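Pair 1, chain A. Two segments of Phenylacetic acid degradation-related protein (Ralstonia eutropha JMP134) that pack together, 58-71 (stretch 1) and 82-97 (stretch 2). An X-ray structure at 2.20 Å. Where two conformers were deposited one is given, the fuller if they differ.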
# COMPACT_ATOMS: atom_id res chain seq x y z
N GLY A 58 -0.29 -7.00 -2.99
CA GLY A 58 0.94 -6.24 -2.92
C GLY A 58 0.76 -4.92 -2.17
O GLY A 58 1.54 -4.56 -1.32
N GLY A 59 -0.30 -4.21 -2.50
CA GLY A 59 -0.58 -2.97 -1.85
C GLY A 59 -0.73 -3.09 -0.35
O GLY A 59 -0.29 -2.21 0.35
N MSE A 60 -1.34 -4.18 0.13
CA MSE A 60 -1.53 -4.39 1.58
C MSE A 60 -0.15 -4.58 2.23
O MSE A 60 0.09 -4.03 3.30
CB MSE A 60 -2.47 -5.56 1.87
CG MSE A 60 -3.92 -5.27 1.42
SE MSE A 60 -4.60 -3.64 2.28
CE MSE A 60 -4.18 -3.99 4.06
N LEU A 61 0.75 -5.31 1.57
CA LEU A 61 2.14 -5.40 2.02
C LEU A 61 2.81 -4.04 2.06
O LEU A 61 3.58 -3.74 2.98
CB LEU A 61 2.96 -6.29 1.12
CG LEU A 61 2.49 -7.74 0.95
CD1 LEU A 61 3.28 -8.44 -0.16
CD2 LEU A 61 2.58 -8.51 2.22
N GLY A 62 2.53 -3.23 1.04
CA GLY A 62 3.00 -1.86 1.01
C GLY A 62 2.51 -1.03 2.20
O GLY A 62 3.24 -0.20 2.68
N ALA A 63 1.29 -1.26 2.67
CA ALA A 63 0.79 -0.55 3.85
C ALA A 63 1.55 -0.95 5.11
O ALA A 63 1.75 -0.15 6.00
CB ALA A 63 -0.74 -0.78 4.02
N MSE A 64 2.01 -2.20 5.17
CA MSE A 64 2.89 -2.64 6.27
C MSE A 64 4.30 -2.00 6.19
O MSE A 64 4.87 -1.56 7.20
CB MSE A 64 3.01 -4.14 6.21
CG MSE A 64 1.73 -4.82 6.52
SE MSE A 64 1.78 -6.75 6.05
CE MSE A 64 -0.11 -7.20 6.29
N LEU A 65 4.84 -1.93 4.97
CA LEU A 65 6.11 -1.26 4.69
C LEU A 65 6.03 0.23 5.00
O LEU A 65 6.97 0.83 5.55
CB LEU A 65 6.56 -1.54 3.25
CG LEU A 65 7.07 -3.00 3.00
CD1 LEU A 65 7.06 -3.41 1.55
CD2 LEU A 65 8.45 -3.25 3.61
N ASP A 66 4.89 0.83 4.68
CA ASP A 66 4.65 2.21 5.01
C ASP A 66 4.68 2.39 6.52
O ASP A 66 5.28 3.36 7.02
CB ASP A 66 3.32 2.68 4.38
CG ASP A 66 3.07 4.19 4.56
OD1 ASP A 66 3.98 5.00 4.40
OD2 ASP A 66 1.93 4.58 4.83
N ASP A 67 4.04 1.48 7.25
CA ASP A 67 3.96 1.60 8.70
C ASP A 67 5.36 1.49 9.35
O ASP A 67 5.75 2.31 10.18
CB ASP A 67 3.05 0.54 9.31
CG ASP A 67 2.94 0.68 10.83
OD1 ASP A 67 2.24 1.60 11.25
OD2 ASP A 67 3.57 -0.11 11.59
N VAL A 68 6.12 0.48 8.95
CA VAL A 68 7.41 0.23 9.62
C VAL A 68 8.41 1.37 9.39
O VAL A 68 9.11 1.82 10.37
CB VAL A 68 7.96 -1.20 9.28
CG1 VAL A 68 8.45 -1.30 7.84
CG2 VAL A 68 9.01 -1.59 10.26
N THR A 69 8.40 1.91 8.17
CA THR A 69 9.32 2.97 7.78
C THR A 69 8.95 4.31 8.44
O THR A 69 9.78 4.96 9.05
CB THR A 69 9.47 3.09 6.24
OG1 THR A 69 8.21 3.39 5.60
CG2 THR A 69 10.06 1.81 5.67
N ALA A 70 7.69 4.68 8.37
CA ALA A 70 7.17 5.87 9.07
C ALA A 70 7.26 5.80 10.58
O ALA A 70 7.41 6.85 11.28
CB ALA A 70 5.72 6.11 8.63
N MSE A 71 7.13 4.59 11.12
CA MSE A 71 7.29 4.39 12.58
C MSE A 71 8.73 4.68 12.99
O MSE A 71 9.01 5.41 13.97
CB MSE A 71 6.91 2.97 13.03
CG MSE A 71 5.42 2.72 13.36
SE MSE A 71 4.63 4.08 14.56
CE MSE A 71 3.94 5.40 13.17
N SER A 82 6.89 16.09 12.91
CA SER A 82 6.02 15.08 12.38
C SER A 82 6.53 14.42 11.09
O SER A 82 7.13 15.06 10.25
CB SER A 82 4.65 15.69 12.13
OG SER A 82 3.72 14.65 11.93
N CYS A 83 6.27 13.14 10.92
CA CYS A 83 6.74 12.43 9.74
C CYS A 83 5.67 12.39 8.64
O CYS A 83 4.56 11.88 8.83
CB CYS A 83 7.16 11.02 10.08
SG CYS A 83 7.42 9.97 8.54
N SER A 84 6.06 12.87 7.46
CA SER A 84 5.22 12.88 6.31
C SER A 84 5.86 12.17 5.12
O SER A 84 6.80 12.68 4.56
CB SER A 84 4.98 14.34 5.99
OG SER A 84 4.10 14.49 4.94
N THR A 85 5.36 11.02 4.70
CA THR A 85 5.95 10.29 3.58
C THR A 85 5.56 10.86 2.20
O THR A 85 4.39 11.00 1.90
CB THR A 85 5.55 8.81 3.64
OG1 THR A 85 5.99 8.24 4.89
CG2 THR A 85 6.19 8.03 2.53
N LEU A 86 6.55 11.16 1.36
CA LEU A 86 6.35 11.85 0.10
C LEU A 86 6.28 10.85 -1.03
O LEU A 86 5.48 11.01 -1.94
CB LEU A 86 7.50 12.80 -0.17
CG LEU A 86 7.73 13.88 0.87
CD1 LEU A 86 8.88 14.78 0.43
CD2 LEU A 86 6.49 14.74 1.14
N ASN A 87 7.14 9.85 -0.98
CA ASN A 87 7.21 8.81 -1.99
C ASN A 87 7.50 7.52 -1.25
O ASN A 87 8.20 7.55 -0.22
CB ASN A 87 8.35 9.10 -3.00
CG ASN A 87 8.35 8.14 -4.22
OD1 ASN A 87 9.08 7.14 -4.24
ND2 ASN A 87 7.56 8.50 -5.28
N LEU A 88 6.94 6.42 -1.77
CA LEU A 88 7.21 5.07 -1.29
C LEU A 88 7.31 4.15 -2.52
O LEU A 88 6.40 4.07 -3.29
CB LEU A 88 6.06 4.61 -0.40
CG LEU A 88 6.08 3.24 0.28
CD1 LEU A 88 7.27 3.04 1.18
CD2 LEU A 88 4.81 3.07 1.07
N ASN A 89 8.46 3.52 -2.73
CA ASN A 89 8.65 2.64 -3.85
C ASN A 89 8.67 1.24 -3.31
O ASN A 89 9.46 0.93 -2.42
CB ASN A 89 9.96 2.95 -4.61
CG ASN A 89 10.13 2.06 -5.85
OD1 ASN A 89 10.77 1.02 -5.78
ND2 ASN A 89 9.54 2.45 -6.97
N LEU A 90 7.81 0.39 -3.86
CA LEU A 90 7.59 -0.96 -3.37
C LEU A 90 8.01 -1.95 -4.43
O LEU A 90 7.69 -1.78 -5.57
CB LEU A 90 6.09 -1.19 -3.14
CG LEU A 90 5.45 -0.24 -2.15
CD1 LEU A 90 3.93 -0.47 -2.16
CD2 LEU A 90 6.03 -0.36 -0.75
N SER A 91 8.76 -2.98 -4.01
CA SER A 91 9.19 -4.04 -4.87
C SER A 91 8.64 -5.29 -4.23
O SER A 91 8.80 -5.51 -3.01
CB SER A 91 10.74 -4.13 -4.96
OG SER A 91 11.31 -2.94 -5.46
N PHE A 92 8.02 -6.10 -5.08
CA PHE A 92 7.34 -7.32 -4.70
C PHE A 92 8.15 -8.47 -5.25
O PHE A 92 8.29 -8.60 -6.44
CB PHE A 92 5.92 -7.35 -5.28
CG PHE A 92 5.10 -6.16 -4.90
CD1 PHE A 92 4.80 -5.92 -3.57
CD2 PHE A 92 4.64 -5.26 -5.85
CE1 PHE A 92 4.09 -4.81 -3.19
CE2 PHE A 92 3.89 -4.14 -5.47
CZ PHE A 92 3.64 -3.91 -4.13
N LEU A 93 8.65 -9.30 -4.34
CA LEU A 93 9.73 -10.20 -4.60
C LEU A 93 9.20 -11.62 -4.63
O LEU A 93 9.54 -12.38 -5.54
CB LEU A 93 10.74 -10.04 -3.46
CG LEU A 93 11.98 -9.14 -3.65
CD1 LEU A 93 11.71 -7.83 -4.27
CD2 LEU A 93 12.67 -8.93 -2.32
N ARG A 94 8.41 -11.96 -3.61
CA ARG A 94 7.82 -13.29 -3.43
C ARG A 94 6.42 -13.17 -2.87
O ARG A 94 6.13 -12.24 -2.12
CB ARG A 94 8.61 -14.13 -2.43
CG ARG A 94 10.05 -14.28 -2.77
CD ARG A 94 10.80 -15.06 -1.71
NE ARG A 94 12.13 -15.40 -2.23
CZ ARG A 94 13.19 -14.60 -2.21
NH1 ARG A 94 13.13 -13.38 -1.67
NH2 ARG A 94 14.34 -15.02 -2.72
N PRO A 95 5.56 -14.14 -3.19
CA PRO A 95 4.19 -14.14 -2.68
C PRO A 95 4.12 -14.41 -1.17
O PRO A 95 4.92 -15.17 -0.62
CB PRO A 95 3.51 -15.25 -3.49
CG PRO A 95 4.59 -16.16 -3.86
CD PRO A 95 5.81 -15.32 -4.05
N ALA A 96 3.20 -13.71 -0.51
CA ALA A 96 2.94 -13.89 0.91
C ALA A 96 1.60 -14.59 1.07
O ALA A 96 0.73 -14.52 0.19
CB ALA A 96 2.93 -12.56 1.62
N GLN A 97 1.43 -15.25 2.20
CA GLN A 97 0.20 -15.92 2.53
C GLN A 97 -0.37 -15.23 3.76
O GLN A 97 0.33 -14.47 4.44
CB GLN A 97 0.47 -17.41 2.81
CG GLN A 97 1.58 -18.05 1.95
CD GLN A 97 1.29 -18.03 0.46
OE1 GLN A 97 0.13 -17.95 0.04
NE2 GLN A 97 2.34 -18.10 -0.36
O HOH W 1 6.60 5.58 4.90

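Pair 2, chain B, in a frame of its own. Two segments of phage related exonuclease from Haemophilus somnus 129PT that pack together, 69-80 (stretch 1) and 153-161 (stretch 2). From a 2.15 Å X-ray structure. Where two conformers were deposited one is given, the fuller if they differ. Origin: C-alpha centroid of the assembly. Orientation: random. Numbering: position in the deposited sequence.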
# COMPACT_ATOMS: atom_id res chain seq x y z
N GLU B 69 31.64 -0.58 -7.92
CA GLU B 69 32.94 -1.15 -8.30
C GLU B 69 33.10 -2.58 -7.78
O GLU B 69 33.41 -3.47 -8.56
CB GLU B 69 34.14 -0.24 -7.91
CG GLU B 69 33.82 1.08 -7.14
N GLN B 70 32.87 -2.79 -6.49
CA GLN B 70 32.85 -4.13 -5.90
C GLN B 70 31.91 -5.09 -6.61
O GLN B 70 32.25 -6.26 -6.78
CB GLN B 70 32.39 -4.08 -4.46
CG GLN B 70 33.34 -3.39 -3.52
CD GLN B 70 32.92 -3.57 -2.08
OE1 GLN B 70 32.56 -4.69 -1.66
NE2 GLN B 70 32.98 -2.48 -1.29
N ALA B 71 30.73 -4.62 -7.01
CA ALA B 71 29.79 -5.49 -7.72
C ALA B 71 30.41 -5.97 -9.03
O ALA B 71 30.34 -7.16 -9.35
CB ALA B 71 28.44 -4.78 -7.99
N ILE B 72 31.00 -5.04 -9.79
CA ILE B 72 31.58 -5.36 -11.08
C ILE B 72 32.75 -6.32 -10.94
O ILE B 72 32.90 -7.23 -11.74
CB ILE B 72 31.95 -4.10 -11.86
CG1 ILE B 72 30.66 -3.41 -12.33
CG2 ILE B 72 32.85 -4.44 -13.07
CD1 ILE B 72 30.88 -2.05 -12.92
N LYS B 73 33.54 -6.16 -9.88
CA LYS B 73 34.62 -7.10 -9.59
C LYS B 73 34.07 -8.49 -9.30
O LYS B 73 34.60 -9.45 -9.80
CB LYS B 73 35.55 -6.62 -8.44
CG LYS B 73 36.68 -5.64 -8.91
N LEU B 74 33.00 -8.60 -8.54
CA LEU B 74 32.42 -9.93 -8.27
C LEU B 74 31.84 -10.56 -9.57
O LEU B 74 31.98 -11.78 -9.81
CB LEU B 74 31.34 -9.84 -7.19
CG LEU B 74 30.64 -11.14 -6.75
CD1 LEU B 74 31.64 -12.24 -6.32
CD2 LEU B 74 29.63 -10.89 -5.63
N SER B 75 31.22 -9.73 -10.39
CA SER B 75 30.72 -10.17 -11.70
C SER B 75 31.85 -10.75 -12.51
O SER B 75 31.67 -11.78 -13.13
CB SER B 75 30.05 -9.02 -12.46
OG SER B 75 28.83 -8.67 -11.85
N GLY B 76 33.00 -10.09 -12.46
CA GLY B 76 34.19 -10.55 -13.17
C GLY B 76 34.80 -11.84 -12.64
O GLY B 76 35.04 -12.75 -13.42
N VAL B 77 35.04 -11.94 -11.33
CA VAL B 77 35.66 -13.16 -10.78
C VAL B 77 34.73 -14.35 -10.90
O VAL B 77 35.19 -15.46 -11.12
CB VAL B 77 36.14 -13.03 -9.30
CG1 VAL B 77 37.12 -11.86 -9.13
CG2 VAL B 77 34.95 -12.89 -8.37
N THR B 78 33.43 -14.14 -10.80
CA THR B 78 32.47 -15.23 -10.97
C THR B 78 32.61 -15.85 -12.36
O THR B 78 32.41 -17.05 -12.52
CB THR B 78 31.04 -14.74 -10.77
OG1 THR B 78 30.86 -14.39 -9.38
CG2 THR B 78 30.03 -15.83 -11.15
N ARG B 79 33.01 -15.04 -13.35
CA ARG B 79 33.17 -15.49 -14.74
C ARG B 79 34.61 -15.65 -15.24
O ARG B 79 34.82 -16.00 -16.39
CB ARG B 79 32.44 -14.50 -15.67
CG ARG B 79 30.97 -14.42 -15.41
CD ARG B 79 30.34 -13.31 -16.16
NE ARG B 79 28.91 -13.31 -15.96
CZ ARG B 79 28.27 -12.79 -14.92
NH1 ARG B 79 28.93 -12.16 -13.94
NH2 ARG B 79 26.93 -12.86 -14.89
N GLY B 80 35.60 -15.37 -14.40
CA GLY B 80 36.99 -15.42 -14.84
C GLY B 80 37.33 -14.38 -15.88
O GLY B 80 38.21 -14.59 -16.69
N ALA B 153 21.78 -11.11 -21.84
CA ALA B 153 22.00 -10.26 -20.67
C ALA B 153 21.97 -11.18 -19.45
O ALA B 153 21.24 -12.18 -19.44
CB ALA B 153 20.89 -9.18 -20.53
N GLN B 154 22.76 -10.84 -18.45
CA GLN B 154 22.75 -11.54 -17.21
C GLN B 154 22.63 -10.54 -16.08
O GLN B 154 23.43 -9.63 -15.99
CB GLN B 154 24.03 -12.39 -17.09
CG GLN B 154 24.12 -13.49 -18.13
CD GLN B 154 25.36 -14.28 -17.99
OE1 GLN B 154 25.93 -14.34 -16.92
NE2 GLN B 154 25.80 -14.90 -19.07
N ILE B 155 21.62 -10.70 -15.25
CA ILE B 155 21.38 -9.80 -14.13
C ILE B 155 22.00 -10.48 -12.93
O ILE B 155 21.57 -11.56 -12.53
CB ILE B 155 19.88 -9.60 -13.87
CG1 ILE B 155 19.18 -9.05 -15.11
CG2 ILE B 155 19.64 -8.68 -12.69
CD1 ILE B 155 17.67 -9.31 -15.12
N ASP B 156 23.05 -9.87 -12.39
CA ASP B 156 23.72 -10.35 -11.17
C ASP B 156 23.14 -9.63 -9.94
O ASP B 156 23.49 -8.47 -9.67
CB ASP B 156 25.22 -10.03 -11.26
CG ASP B 156 26.01 -11.01 -12.15
OD1 ASP B 156 25.46 -12.02 -12.67
OD2 ASP B 156 27.22 -10.76 -12.29
N PHE B 157 22.24 -10.29 -9.23
CA PHE B 157 21.77 -9.84 -7.93
C PHE B 157 22.88 -10.19 -6.94
O PHE B 157 23.24 -11.36 -6.83
CB PHE B 157 20.50 -10.57 -7.53
CG PHE B 157 19.32 -10.21 -8.36
CD1 PHE B 157 18.62 -9.05 -8.11
CD2 PHE B 157 18.90 -11.02 -9.38
CE1 PHE B 157 17.53 -8.71 -8.87
CE2 PHE B 157 17.80 -10.68 -10.14
CZ PHE B 157 17.13 -9.53 -9.90
N VAL B 158 23.39 -9.17 -6.24
CA VAL B 158 24.52 -9.31 -5.33
C VAL B 158 24.23 -8.66 -3.98
O VAL B 158 23.74 -7.51 -3.91
CB VAL B 158 25.79 -8.72 -5.95
CG1 VAL B 158 26.25 -9.59 -7.12
CG2 VAL B 158 25.58 -7.30 -6.41
N LEU B 159 24.49 -9.40 -2.90
CA LEU B 159 24.31 -8.93 -1.53
C LEU B 159 25.66 -8.72 -0.88
O LEU B 159 26.41 -9.69 -0.65
CB LEU B 159 23.51 -9.95 -0.69
CG LEU B 159 23.27 -9.52 0.76
CD1 LEU B 159 22.47 -8.19 0.83
CD2 LEU B 159 22.59 -10.64 1.62
N PHE B 160 25.97 -7.46 -0.59
CA PHE B 160 27.11 -7.11 0.21
C PHE B 160 26.57 -6.51 1.50
O PHE B 160 25.43 -6.05 1.54
CB PHE B 160 27.94 -6.01 -0.50
CG PHE B 160 28.54 -6.42 -1.81
CD1 PHE B 160 29.62 -7.30 -1.85
CD2 PHE B 160 28.07 -5.91 -3.01
CE1 PHE B 160 30.18 -7.69 -3.05
CE2 PHE B 160 28.66 -6.30 -4.24
CZ PHE B 160 29.71 -7.19 -4.24
N PRO B 161 27.41 -6.44 2.52
CA PRO B 161 27.03 -5.68 3.71
C PRO B 161 26.73 -4.24 3.38
O PRO B 161 27.37 -3.67 2.49
CB PRO B 161 28.27 -5.74 4.61
CG PRO B 161 29.14 -6.73 4.03
CD PRO B 161 28.78 -6.97 2.62

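In both pairs a helix lies obliquely across one strand, nearer perpendicular than antiparallel, with 128° between the N-to-C directions in pair 1 and 117° in pair 2, and with the axes approaching to 9.2 and 9.8 Å. Fourteen central residues superpose with an RMSD of 0.8 Å. The anchor points are Gly62(A) on Ala71(B) in the helix and Leu88(A) on Asp156(B) in the strand, whose CA atoms fall within 0.3 and 0.2 Å.

The first rule concerns the helix position nearest the strand, which is small in both. In pair 1 it is Gly62(A), and its CA lies 3.6 Å from Leu90(A) CD1; a CB built there would sit 2.4 Å from that same methyl, a clash. Pair 2 carries a methyl at the matching position, and its strand partner is the shorter Val158(B), matched to Leu90(A). Ala71(B) CB then rests 4.1 Å from Val158(B) CG2. Bulk is thus traded between helix and strand at a nearly constant backbone spacing.

One turn on, leucine is kept. Leu65(A) CD1 meets Leu90(A) CD2 at 4.0 Å, and Leu74(B) CD2 meets Val158(B) CG1 at 3.9 Å, although chi1 is m in the first and t in the second. A phenylalanine also recurs, with its side-chain centre displaced by 3.9 Å. Phe92(A) reaches back to the first turn, its CE1 3.2 Å from Gly58(A) O, where the absence of a side chain leaves room for the ring. Phe160(B) turns an edge to Ala71(B), CE2 lying 3.7 Å from CA, while Gln70(B) OE1 stands over one face, 3.9 Å from CD1.

The far end shows the sharpest divergence. Pair 1 has no direct hydrogen bond between its stretches: Asp66(A) CB packs on Leu88(A) CD2 at 3.7 Å, while water 1 links Asp66(A) OD1 (2.7 Å from its O), Thr69(A) OG1 (2.8 Å) and Thr85(A) OG1 (2.7 Å), donating to the first two. Pair 2 moves the acid to the strand. Ser75(B), matched to Asp66(A), donates from OG to Asp156(B) OD2 at 2.7 Å, and Arg79(B), matched to the small Ala70(A), forms a salt bridge to the same carboxylate, NH1 to OD2 and NH2 to OD1 both 2.8 Å. NH2 of Arg79(B) also donates to Gln154(B) OE1 at 2.7 Å, so the guanidinium meets both strand side chains at its edge. The same scaffold therefore accepts either a polar junction bridged by one water or a direct charged clamp.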